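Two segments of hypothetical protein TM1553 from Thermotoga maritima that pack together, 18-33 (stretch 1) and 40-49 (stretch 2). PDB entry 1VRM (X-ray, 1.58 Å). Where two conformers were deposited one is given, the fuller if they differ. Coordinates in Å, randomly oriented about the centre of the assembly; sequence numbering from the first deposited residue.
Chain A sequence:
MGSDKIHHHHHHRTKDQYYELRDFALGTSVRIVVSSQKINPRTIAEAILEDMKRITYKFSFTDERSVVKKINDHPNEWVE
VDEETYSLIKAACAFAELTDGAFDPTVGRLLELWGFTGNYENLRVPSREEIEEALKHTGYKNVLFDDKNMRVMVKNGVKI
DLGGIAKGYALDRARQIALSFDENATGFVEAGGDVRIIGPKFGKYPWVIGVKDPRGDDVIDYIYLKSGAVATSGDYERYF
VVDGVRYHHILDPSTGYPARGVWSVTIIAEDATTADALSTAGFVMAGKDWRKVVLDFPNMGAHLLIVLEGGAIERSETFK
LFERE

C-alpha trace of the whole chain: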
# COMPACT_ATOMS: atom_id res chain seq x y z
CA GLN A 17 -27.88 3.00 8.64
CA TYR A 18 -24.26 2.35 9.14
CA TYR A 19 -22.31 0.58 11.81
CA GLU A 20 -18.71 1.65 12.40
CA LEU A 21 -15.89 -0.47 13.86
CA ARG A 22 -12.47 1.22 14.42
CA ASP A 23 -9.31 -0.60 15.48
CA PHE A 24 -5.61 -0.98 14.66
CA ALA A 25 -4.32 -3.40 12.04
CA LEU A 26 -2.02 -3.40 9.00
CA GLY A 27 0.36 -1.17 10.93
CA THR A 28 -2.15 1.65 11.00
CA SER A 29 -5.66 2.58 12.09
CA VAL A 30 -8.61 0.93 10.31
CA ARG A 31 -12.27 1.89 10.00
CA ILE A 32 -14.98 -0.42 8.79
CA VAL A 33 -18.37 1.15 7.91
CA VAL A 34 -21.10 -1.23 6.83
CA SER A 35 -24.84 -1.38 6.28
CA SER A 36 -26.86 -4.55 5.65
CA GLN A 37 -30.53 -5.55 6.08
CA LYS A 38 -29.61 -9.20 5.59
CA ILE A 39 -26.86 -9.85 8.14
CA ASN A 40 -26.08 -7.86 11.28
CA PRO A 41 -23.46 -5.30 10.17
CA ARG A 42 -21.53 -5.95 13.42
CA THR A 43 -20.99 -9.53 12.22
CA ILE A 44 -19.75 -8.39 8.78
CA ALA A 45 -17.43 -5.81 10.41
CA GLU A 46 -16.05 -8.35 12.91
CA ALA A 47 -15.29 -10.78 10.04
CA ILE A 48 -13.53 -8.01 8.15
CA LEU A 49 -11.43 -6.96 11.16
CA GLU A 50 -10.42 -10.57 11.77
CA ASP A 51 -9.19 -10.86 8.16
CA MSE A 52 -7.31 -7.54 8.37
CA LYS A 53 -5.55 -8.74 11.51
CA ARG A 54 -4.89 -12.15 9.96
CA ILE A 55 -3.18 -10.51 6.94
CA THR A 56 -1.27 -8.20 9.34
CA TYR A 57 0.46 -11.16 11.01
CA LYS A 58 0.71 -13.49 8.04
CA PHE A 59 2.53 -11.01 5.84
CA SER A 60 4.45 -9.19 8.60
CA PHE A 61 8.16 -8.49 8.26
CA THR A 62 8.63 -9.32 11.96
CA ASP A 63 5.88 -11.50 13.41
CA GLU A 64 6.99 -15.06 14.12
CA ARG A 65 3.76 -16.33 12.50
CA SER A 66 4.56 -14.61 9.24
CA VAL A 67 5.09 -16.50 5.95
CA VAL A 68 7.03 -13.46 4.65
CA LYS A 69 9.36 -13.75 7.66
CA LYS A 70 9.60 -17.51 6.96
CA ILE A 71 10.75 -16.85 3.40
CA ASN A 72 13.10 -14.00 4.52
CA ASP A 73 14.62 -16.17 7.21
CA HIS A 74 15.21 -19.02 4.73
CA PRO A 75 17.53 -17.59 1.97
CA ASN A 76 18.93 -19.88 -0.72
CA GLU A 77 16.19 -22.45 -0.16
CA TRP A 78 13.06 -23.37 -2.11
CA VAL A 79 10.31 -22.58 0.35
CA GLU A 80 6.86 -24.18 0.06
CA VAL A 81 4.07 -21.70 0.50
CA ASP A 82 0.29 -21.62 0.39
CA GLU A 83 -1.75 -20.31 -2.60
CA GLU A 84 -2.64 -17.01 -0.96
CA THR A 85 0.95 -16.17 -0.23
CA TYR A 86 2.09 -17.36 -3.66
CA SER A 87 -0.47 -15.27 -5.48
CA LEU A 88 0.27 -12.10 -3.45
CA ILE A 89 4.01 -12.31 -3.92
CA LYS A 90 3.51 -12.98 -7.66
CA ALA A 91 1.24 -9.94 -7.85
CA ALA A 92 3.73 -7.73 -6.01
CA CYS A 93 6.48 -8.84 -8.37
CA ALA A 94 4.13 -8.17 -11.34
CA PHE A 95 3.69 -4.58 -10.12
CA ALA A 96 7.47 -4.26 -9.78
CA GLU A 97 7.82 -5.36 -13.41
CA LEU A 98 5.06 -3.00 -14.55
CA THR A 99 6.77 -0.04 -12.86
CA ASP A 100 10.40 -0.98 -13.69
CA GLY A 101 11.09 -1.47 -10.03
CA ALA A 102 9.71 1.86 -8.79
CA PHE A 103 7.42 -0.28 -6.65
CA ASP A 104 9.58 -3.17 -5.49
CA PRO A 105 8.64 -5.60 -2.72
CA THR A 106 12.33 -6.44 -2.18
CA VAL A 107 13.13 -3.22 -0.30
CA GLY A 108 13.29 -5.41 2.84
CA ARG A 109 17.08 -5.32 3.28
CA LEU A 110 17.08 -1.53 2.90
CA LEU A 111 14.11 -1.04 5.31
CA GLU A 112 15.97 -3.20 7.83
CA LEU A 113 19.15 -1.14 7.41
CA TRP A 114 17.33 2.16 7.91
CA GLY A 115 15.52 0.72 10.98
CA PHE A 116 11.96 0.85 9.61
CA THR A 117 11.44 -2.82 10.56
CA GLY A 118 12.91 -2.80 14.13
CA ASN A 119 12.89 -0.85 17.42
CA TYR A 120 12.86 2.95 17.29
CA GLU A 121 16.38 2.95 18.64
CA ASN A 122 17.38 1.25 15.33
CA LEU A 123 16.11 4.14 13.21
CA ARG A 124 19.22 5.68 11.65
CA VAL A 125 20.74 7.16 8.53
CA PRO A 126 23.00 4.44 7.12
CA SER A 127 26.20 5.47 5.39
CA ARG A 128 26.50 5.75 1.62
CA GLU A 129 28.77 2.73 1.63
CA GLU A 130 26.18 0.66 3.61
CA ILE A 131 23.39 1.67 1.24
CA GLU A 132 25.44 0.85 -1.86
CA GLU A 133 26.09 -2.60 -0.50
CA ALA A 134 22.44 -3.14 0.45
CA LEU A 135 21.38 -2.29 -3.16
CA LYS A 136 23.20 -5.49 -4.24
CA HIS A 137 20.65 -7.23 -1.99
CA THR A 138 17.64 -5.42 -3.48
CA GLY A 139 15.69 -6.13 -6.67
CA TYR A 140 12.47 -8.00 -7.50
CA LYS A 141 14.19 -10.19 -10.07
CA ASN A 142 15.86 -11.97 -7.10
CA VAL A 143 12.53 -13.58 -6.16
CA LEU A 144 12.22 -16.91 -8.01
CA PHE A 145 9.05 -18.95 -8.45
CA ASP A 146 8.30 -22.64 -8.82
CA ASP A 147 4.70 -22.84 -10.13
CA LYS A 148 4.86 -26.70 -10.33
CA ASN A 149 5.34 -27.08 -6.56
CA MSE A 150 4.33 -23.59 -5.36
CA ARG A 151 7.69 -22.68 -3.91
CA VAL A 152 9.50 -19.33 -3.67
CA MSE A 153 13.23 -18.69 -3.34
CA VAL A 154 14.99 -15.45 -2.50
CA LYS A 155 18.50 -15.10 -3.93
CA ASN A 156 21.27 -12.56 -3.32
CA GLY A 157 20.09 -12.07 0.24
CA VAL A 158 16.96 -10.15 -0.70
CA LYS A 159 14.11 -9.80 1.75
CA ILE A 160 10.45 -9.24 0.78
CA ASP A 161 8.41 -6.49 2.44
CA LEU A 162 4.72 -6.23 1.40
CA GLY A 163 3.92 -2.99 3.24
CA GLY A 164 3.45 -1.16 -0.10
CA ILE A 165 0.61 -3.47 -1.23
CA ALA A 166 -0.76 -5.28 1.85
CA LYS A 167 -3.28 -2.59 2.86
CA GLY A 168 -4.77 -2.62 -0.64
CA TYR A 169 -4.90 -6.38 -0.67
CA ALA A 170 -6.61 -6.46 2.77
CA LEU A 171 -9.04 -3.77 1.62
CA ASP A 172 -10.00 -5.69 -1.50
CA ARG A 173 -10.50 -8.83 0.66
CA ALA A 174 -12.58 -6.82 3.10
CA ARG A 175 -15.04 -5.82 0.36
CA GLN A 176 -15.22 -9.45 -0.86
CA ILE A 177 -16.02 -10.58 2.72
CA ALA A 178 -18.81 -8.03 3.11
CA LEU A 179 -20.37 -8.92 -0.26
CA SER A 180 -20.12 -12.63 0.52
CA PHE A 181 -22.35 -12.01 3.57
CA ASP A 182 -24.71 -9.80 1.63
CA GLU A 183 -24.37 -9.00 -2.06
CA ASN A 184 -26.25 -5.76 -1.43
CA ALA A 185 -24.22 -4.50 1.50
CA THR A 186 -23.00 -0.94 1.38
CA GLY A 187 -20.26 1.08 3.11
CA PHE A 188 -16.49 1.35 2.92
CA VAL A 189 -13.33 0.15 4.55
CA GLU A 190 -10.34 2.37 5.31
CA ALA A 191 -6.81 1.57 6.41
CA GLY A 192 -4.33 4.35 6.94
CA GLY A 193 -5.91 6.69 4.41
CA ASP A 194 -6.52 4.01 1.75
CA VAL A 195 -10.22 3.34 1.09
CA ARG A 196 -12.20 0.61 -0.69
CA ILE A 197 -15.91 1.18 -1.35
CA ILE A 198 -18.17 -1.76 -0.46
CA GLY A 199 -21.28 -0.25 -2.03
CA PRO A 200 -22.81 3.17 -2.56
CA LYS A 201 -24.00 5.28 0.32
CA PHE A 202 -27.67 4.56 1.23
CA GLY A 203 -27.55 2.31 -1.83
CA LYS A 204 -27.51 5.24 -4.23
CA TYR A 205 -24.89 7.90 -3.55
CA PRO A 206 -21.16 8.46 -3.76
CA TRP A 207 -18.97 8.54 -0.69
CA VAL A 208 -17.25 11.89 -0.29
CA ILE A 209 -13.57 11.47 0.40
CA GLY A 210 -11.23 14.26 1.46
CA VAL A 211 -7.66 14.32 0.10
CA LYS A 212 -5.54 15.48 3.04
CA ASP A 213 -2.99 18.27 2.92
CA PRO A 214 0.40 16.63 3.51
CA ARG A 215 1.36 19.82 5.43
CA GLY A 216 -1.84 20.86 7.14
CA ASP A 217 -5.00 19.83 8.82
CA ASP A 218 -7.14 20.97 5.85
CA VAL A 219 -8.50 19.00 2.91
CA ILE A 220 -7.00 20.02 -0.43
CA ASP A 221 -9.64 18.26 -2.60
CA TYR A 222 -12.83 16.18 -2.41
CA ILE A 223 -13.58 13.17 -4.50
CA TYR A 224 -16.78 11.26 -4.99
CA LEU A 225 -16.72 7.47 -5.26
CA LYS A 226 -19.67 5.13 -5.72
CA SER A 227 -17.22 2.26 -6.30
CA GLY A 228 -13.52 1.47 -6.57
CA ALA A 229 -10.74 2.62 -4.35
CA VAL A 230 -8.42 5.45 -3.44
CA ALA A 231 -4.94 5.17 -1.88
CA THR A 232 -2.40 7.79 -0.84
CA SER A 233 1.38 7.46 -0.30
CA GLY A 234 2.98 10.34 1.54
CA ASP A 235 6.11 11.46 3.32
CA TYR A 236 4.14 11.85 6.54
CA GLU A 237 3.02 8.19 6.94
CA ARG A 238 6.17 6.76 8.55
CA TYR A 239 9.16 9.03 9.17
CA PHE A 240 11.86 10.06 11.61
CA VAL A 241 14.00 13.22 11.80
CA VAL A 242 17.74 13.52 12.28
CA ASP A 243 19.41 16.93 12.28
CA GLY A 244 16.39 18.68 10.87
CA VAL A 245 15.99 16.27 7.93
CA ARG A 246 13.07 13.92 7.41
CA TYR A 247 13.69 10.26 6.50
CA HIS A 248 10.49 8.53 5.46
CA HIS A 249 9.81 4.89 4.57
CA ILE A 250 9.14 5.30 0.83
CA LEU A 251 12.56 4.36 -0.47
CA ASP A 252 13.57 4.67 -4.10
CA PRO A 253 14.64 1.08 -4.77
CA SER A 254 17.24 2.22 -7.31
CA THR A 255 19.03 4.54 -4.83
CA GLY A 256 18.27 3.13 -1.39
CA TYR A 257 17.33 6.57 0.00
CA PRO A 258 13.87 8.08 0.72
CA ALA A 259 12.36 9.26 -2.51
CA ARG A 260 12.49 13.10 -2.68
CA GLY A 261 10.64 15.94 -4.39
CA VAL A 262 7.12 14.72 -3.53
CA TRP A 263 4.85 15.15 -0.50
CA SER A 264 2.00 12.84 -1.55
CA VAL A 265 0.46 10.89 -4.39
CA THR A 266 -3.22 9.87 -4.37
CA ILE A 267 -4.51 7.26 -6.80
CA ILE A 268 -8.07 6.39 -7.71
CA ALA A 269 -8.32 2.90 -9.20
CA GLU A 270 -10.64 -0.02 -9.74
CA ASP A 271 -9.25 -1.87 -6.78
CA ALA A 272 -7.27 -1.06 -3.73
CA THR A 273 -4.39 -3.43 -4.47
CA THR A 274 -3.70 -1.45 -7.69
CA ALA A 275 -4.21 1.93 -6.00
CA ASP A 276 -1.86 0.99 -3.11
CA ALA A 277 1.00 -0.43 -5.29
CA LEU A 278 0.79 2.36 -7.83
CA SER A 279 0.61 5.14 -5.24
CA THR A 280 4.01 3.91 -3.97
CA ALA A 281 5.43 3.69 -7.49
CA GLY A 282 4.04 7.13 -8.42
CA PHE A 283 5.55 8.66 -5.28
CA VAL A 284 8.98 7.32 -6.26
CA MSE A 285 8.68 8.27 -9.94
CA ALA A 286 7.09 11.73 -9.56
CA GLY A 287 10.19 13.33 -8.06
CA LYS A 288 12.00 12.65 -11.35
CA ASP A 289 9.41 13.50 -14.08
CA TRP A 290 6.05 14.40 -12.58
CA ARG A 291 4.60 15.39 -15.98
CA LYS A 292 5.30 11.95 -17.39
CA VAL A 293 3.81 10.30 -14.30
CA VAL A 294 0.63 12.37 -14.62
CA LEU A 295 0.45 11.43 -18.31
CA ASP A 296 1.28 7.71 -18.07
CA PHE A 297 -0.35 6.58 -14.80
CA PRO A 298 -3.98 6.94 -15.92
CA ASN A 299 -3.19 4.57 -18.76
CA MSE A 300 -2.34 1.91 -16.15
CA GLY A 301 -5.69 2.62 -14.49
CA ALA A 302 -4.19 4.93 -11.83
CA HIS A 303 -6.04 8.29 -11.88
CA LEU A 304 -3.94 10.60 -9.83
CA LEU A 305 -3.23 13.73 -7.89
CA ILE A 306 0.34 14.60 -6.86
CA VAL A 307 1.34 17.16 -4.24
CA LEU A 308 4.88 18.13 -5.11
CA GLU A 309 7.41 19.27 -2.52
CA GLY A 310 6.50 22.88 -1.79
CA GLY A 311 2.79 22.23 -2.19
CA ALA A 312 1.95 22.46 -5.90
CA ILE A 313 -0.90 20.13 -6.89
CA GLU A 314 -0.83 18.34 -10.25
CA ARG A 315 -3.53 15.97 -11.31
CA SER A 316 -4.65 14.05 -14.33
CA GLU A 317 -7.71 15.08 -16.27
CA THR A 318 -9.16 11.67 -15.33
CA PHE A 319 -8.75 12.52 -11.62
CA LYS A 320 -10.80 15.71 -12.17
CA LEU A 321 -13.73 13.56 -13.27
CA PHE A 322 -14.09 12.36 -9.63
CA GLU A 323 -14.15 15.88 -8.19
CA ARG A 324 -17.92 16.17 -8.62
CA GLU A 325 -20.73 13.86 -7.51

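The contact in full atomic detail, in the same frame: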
# COMPACT_ATOMS: atom_id res chain seq x y z
N TYR A 18 -25.58 2.91 9.26
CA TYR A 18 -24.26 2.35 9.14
C TYR A 18 -23.71 2.06 10.51
O TYR A 18 -23.99 2.82 11.46
CB TYR A 18 -23.36 3.30 8.37
CG TYR A 18 -23.67 3.27 6.91
CD1 TYR A 18 -23.13 2.30 6.09
CD2 TYR A 18 -24.56 4.19 6.36
CE1 TYR A 18 -23.46 2.24 4.77
CE2 TYR A 18 -24.91 4.11 5.01
CZ TYR A 18 -24.36 3.14 4.24
OH TYR A 18 -24.71 3.06 2.90
N TYR A 19 -23.10 0.89 10.64
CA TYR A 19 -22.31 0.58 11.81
C TYR A 19 -20.86 0.86 11.52
O TYR A 19 -20.36 0.52 10.43
CB TYR A 19 -22.46 -0.88 12.10
CG TYR A 19 -21.53 -1.42 13.17
CD1 TYR A 19 -21.69 -1.08 14.50
CD2 TYR A 19 -20.52 -2.25 12.83
CE1 TYR A 19 -20.83 -1.59 15.47
CE2 TYR A 19 -19.67 -2.79 13.75
CZ TYR A 19 -19.81 -2.43 15.09
OH TYR A 19 -18.99 -2.98 16.06
N GLU A 20 -20.15 1.39 12.51
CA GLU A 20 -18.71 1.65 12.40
C GLU A 20 -17.90 0.89 13.46
O GLU A 20 -18.29 0.83 14.63
CB GLU A 20 -18.48 3.15 12.52
CG GLU A 20 -17.07 3.59 12.42
CD GLU A 20 -17.02 5.10 12.05
OE1 GLU A 20 -18.07 5.67 11.73
OE2 GLU A 20 -15.93 5.67 12.05
N LEU A 21 -16.84 0.23 13.01
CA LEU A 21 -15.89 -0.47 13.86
C LEU A 21 -14.51 0.13 13.55
O LEU A 21 -14.09 0.10 12.37
CB LEU A 21 -15.88 -1.95 13.56
CG LEU A 21 -15.03 -2.94 14.39
CD1 LEU A 21 -15.40 -2.88 15.87
CD2 LEU A 21 -15.21 -4.34 13.89
N ARG A 22 -13.84 0.70 14.56
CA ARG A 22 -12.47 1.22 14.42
C ARG A 22 -11.52 0.43 15.26
O ARG A 22 -11.85 0.09 16.38
CB ARG A 22 -12.35 2.66 14.79
CG ARG A 22 -13.14 3.55 13.91
CD ARG A 22 -12.73 4.94 14.08
NE ARG A 22 -13.78 5.83 13.70
CZ ARG A 22 -13.64 7.14 13.50
NH1 ARG A 22 -12.45 7.72 13.63
NH2 ARG A 22 -14.70 7.86 13.17
N ASP A 23 -10.32 0.17 14.74
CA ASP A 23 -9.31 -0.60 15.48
C ASP A 23 -7.95 -0.30 14.80
O ASP A 23 -7.85 0.65 14.00
CB ASP A 23 -9.63 -2.10 15.49
CG ASP A 23 -9.07 -2.83 16.76
OD1 ASP A 23 -7.88 -2.63 17.16
OD2 ASP A 23 -9.83 -3.62 17.36
N PHE A 24 -6.95 -1.12 15.15
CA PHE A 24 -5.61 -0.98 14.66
C PHE A 24 -5.25 -2.32 14.01
O PHE A 24 -5.39 -3.40 14.62
CB PHE A 24 -4.69 -0.57 15.81
CG PHE A 24 -5.03 0.78 16.36
CD1 PHE A 24 -4.53 1.89 15.80
CD2 PHE A 24 -5.92 0.91 17.39
CE1 PHE A 24 -4.85 3.18 16.26
CE2 PHE A 24 -6.28 2.21 17.86
CZ PHE A 24 -5.75 3.33 17.27
N ALA A 25 -4.79 -2.23 12.77
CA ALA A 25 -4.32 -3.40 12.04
C ALA A 25 -3.48 -2.85 10.91
O ALA A 25 -3.59 -1.67 10.59
CB ALA A 25 -5.51 -4.22 11.51
N LEU A 26 -2.76 -3.73 10.22
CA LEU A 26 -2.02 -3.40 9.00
C LEU A 26 -1.04 -2.25 9.25
O LEU A 26 -0.75 -1.43 8.37
CB LEU A 26 -3.02 -3.08 7.89
CG LEU A 26 -4.04 -4.18 7.52
CD1 LEU A 26 -5.19 -3.63 6.74
CD2 LEU A 26 -3.29 -5.28 6.73
N GLY A 27 -0.53 -2.20 10.49
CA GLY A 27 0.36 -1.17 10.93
C GLY A 27 -0.19 0.24 11.01
O GLY A 27 0.58 1.19 11.08
N THR A 28 -1.51 0.37 11.07
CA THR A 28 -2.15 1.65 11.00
C THR A 28 -3.48 1.57 11.75
O THR A 28 -3.72 0.62 12.52
CB THR A 28 -2.30 2.08 9.50
OG1 THR A 28 -2.68 3.47 9.38
CG2 THR A 28 -3.27 1.17 8.70
N SER A 29 -4.30 2.59 11.58
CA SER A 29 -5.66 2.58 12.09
C SER A 29 -6.56 2.15 10.93
O SER A 29 -6.29 2.47 9.77
CB SER A 29 -6.07 3.95 12.64
OG SER A 29 -5.80 4.91 11.67
N VAL A 30 -7.62 1.42 11.26
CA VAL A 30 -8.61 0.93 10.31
C VAL A 30 -10.00 1.35 10.74
O VAL A 30 -10.26 1.53 11.94
CB VAL A 30 -8.53 -0.59 10.08
CG1 VAL A 30 -7.12 -0.99 9.65
CG2 VAL A 30 -8.91 -1.36 11.30
N ARG A 31 -10.89 1.50 9.77
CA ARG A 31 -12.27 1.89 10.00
C ARG A 31 -13.13 1.08 9.05
O ARG A 31 -12.84 1.00 7.84
CB ARG A 31 -12.41 3.38 9.79
CG ARG A 31 -13.76 3.95 9.94
CD ARG A 31 -13.58 5.42 9.64
NE ARG A 31 -14.80 6.12 9.85
CZ ARG A 31 -15.07 7.30 9.35
NH1 ARG A 31 -14.19 7.91 8.57
NH2 ARG A 31 -16.24 7.85 9.63
N ILE A 32 -14.14 0.44 9.58
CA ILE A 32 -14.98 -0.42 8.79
C ILE A 32 -16.41 0.13 8.94
O ILE A 32 -16.88 0.24 10.05
CB ILE A 32 -14.90 -1.85 9.33
CG1 ILE A 32 -13.47 -2.43 9.27
CG2 ILE A 32 -15.87 -2.76 8.57
CD1 ILE A 32 -13.22 -3.49 10.31
N VAL A 33 -17.06 0.49 7.85
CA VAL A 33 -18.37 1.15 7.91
C VAL A 33 -19.26 0.36 6.97
O VAL A 33 -18.98 0.23 5.78
CB VAL A 33 -18.30 2.59 7.47
CG1 VAL A 33 -19.68 3.17 7.30
CG2 VAL A 33 -17.44 3.38 8.43
N ASN A 40 -26.47 -8.91 10.37
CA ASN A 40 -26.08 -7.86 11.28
C ASN A 40 -24.75 -7.23 10.81
O ASN A 40 -23.73 -7.90 10.70
CB ASN A 40 -25.93 -8.50 12.67
CG ASN A 40 -25.47 -7.53 13.73
OD1 ASN A 40 -25.28 -6.30 13.56
ND2 ASN A 40 -25.22 -8.11 14.91
N PRO A 41 -24.72 -5.91 10.57
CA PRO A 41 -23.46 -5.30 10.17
C PRO A 41 -22.32 -5.52 11.16
O PRO A 41 -21.16 -5.47 10.74
CB PRO A 41 -23.82 -3.82 10.08
CG PRO A 41 -25.24 -3.86 9.73
CD PRO A 41 -25.82 -4.94 10.55
N ARG A 42 -22.61 -5.69 12.44
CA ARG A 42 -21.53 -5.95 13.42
C ARG A 42 -20.82 -7.26 13.14
O ARG A 42 -19.61 -7.37 13.36
CB ARG A 42 -22.06 -5.94 14.85
CG ARG A 42 -22.69 -4.62 15.15
CD ARG A 42 -22.62 -4.25 16.65
NE ARG A 42 -23.52 -3.14 16.89
CZ ARG A 42 -23.60 -2.48 18.05
NH1 ARG A 42 -22.84 -2.80 19.08
NH2 ARG A 42 -24.47 -1.48 18.17
N THR A 43 -21.55 -8.24 12.64
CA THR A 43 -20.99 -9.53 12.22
C THR A 43 -20.08 -9.36 10.99
O THR A 43 -18.95 -9.83 10.96
CB THR A 43 -22.08 -10.57 11.89
OG1 THR A 43 -22.85 -10.87 13.07
CG2 THR A 43 -21.50 -11.88 11.32
N ILE A 44 -20.58 -8.67 9.97
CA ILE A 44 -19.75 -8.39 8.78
C ILE A 44 -18.49 -7.62 9.18
O ILE A 44 -17.37 -7.99 8.82
CB ILE A 44 -20.53 -7.59 7.73
CG1 ILE A 44 -21.82 -8.35 7.33
CG2 ILE A 44 -19.63 -7.24 6.55
CD1 ILE A 44 -22.73 -7.66 6.37
N ALA A 45 -18.60 -6.56 9.97
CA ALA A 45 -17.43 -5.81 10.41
C ALA A 45 -16.43 -6.64 11.21
O ALA A 45 -15.22 -6.50 11.06
CB ALA A 45 -17.87 -4.58 11.19
N GLU A 46 -16.93 -7.47 12.12
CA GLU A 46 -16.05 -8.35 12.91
C GLU A 46 -15.26 -9.30 12.00
O GLU A 46 -14.05 -9.46 12.19
CB GLU A 46 -16.86 -9.16 13.92
CG GLU A 46 -16.07 -10.26 14.69
CD GLU A 46 -14.82 -9.81 15.48
OE1 GLU A 46 -14.81 -8.66 16.00
OE2 GLU A 46 -13.87 -10.66 15.63
N ALA A 47 -15.93 -9.88 11.04
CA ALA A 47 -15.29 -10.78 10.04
C ALA A 47 -14.18 -10.05 9.31
O ALA A 47 -13.09 -10.59 9.10
CB ALA A 47 -16.27 -11.25 9.05
N ILE A 48 -14.50 -8.84 8.89
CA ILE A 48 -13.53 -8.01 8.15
C ILE A 48 -12.31 -7.68 9.02
O ILE A 48 -11.16 -7.85 8.62
CB ILE A 48 -14.19 -6.72 7.65
CG1 ILE A 48 -15.12 -7.01 6.50
CG2 ILE A 48 -13.09 -5.73 7.24
CD1 ILE A 48 -15.99 -5.87 6.10
N LEU A 49 -12.53 -7.27 10.26
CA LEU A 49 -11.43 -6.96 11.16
C LEU A 49 -10.56 -8.18 11.40
O LEU A 49 -9.30 -8.11 11.41
CB LEU A 49 -11.94 -6.44 12.49
CG LEU A 49 -10.81 -5.97 13.42
CD1 LEU A 49 -9.87 -4.89 12.85
CD2 LEU A 49 -11.45 -5.53 14.76

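The contact between residues 18-33 and 40-49 of TM1553 is a helix laid on one face of a β-hairpin, held by apolar packing and a single CH-π interaction, with no hydrogen bond or salt bridge passing between the two segments. It illustrates a general rule of α/β packing: each element has its own internal backbone hydrogen bonds, none crosses between them, and what remains to be matched across the gap is side-chain shape.

The hairpin is built on its own pairing. Its strands, 19-25 and 28-33, are joined by a type I' turn from Ala 25 to Thr 28, in which Leu 26 and Gly 27 both have positive phi, and they are paired by reciprocal backbone hydrogen bonds, among them Leu 21 N to Ile 32 O (3.0 Å) and Ile 32 N to Leu 21 O (2.8 Å). The helix likewise has bonds of its own. Asn 40 caps its start, its OD1 accepting from Arg 42 N at 3.0 Å, and regular bonds such as Leu 49 N to Ala 45 O (2.9 Å) follow. The helix axis runs 26° from the direction of strand 19-25 and lies 8.5 Å from it at closest approach, a spacing filled by side chains from both elements.

Strand alternation decides which residues enter that layer. Tyr 19, Leu 21 and Asp 23 direct their CA-to-CB bonds toward the helix, as do Val 30 and Ile 32 on the partner strand, whereas Glu 20 and Arg 22 point away. On that far face Glu 20 OE2 forms salt bridges with Arg 31 NE (2.5 Å) and Arg 22 NE (2.7 Å), so these charges are paired within the hairpin.

Ala 45 sits at the centre of the match. Its CA lies 6.1 Å from Ile 32 CA, Leu 21 CD2 reaches its backbone at Ala 45 O (3.6 Å), and three residues gather round its CB: Tyr 19 CE2 at 3.6 Å, Leu 21 CD2 at 3.8 Å and Ile 32 CG2 at 3.8 Å. One turn later, Leu 49 reaches both strands. Its CD2 lies 4.0 Å from Leu 21 CD2, and its CD1 4.0 Å from Val 30 CG2. Ile 32 CD1 rests against the helix, 3.8 Å from Ile 48 CG2 and 3.9 Å from Leu 49 CB.

At the start of the helix, Tyr 19 covers the more exposed end of the contact. Its CB packs on Pro 41 CB at 3.8 Å, while Arg 42 lays its side chain over one face of the ring: Arg 42 CG is 3.5 Å from the centroid of the Tyr 19 ring and only 10° off the normal, a well-centred CH-π contact. Ala 45 CB meets the same ring at its edge. The methylenes of Arg 42 and its guanidinium both lie against the ring, with Tyr 19 CE1 over one face of the guanidinium. Farther along the strand, Asp 23 OD2 lies 3.6 Å from Leu 49 CD2. Asp 23 OD1 accepts a hydrogen bond from Phe 24 N (2.7 Å) within its own strand.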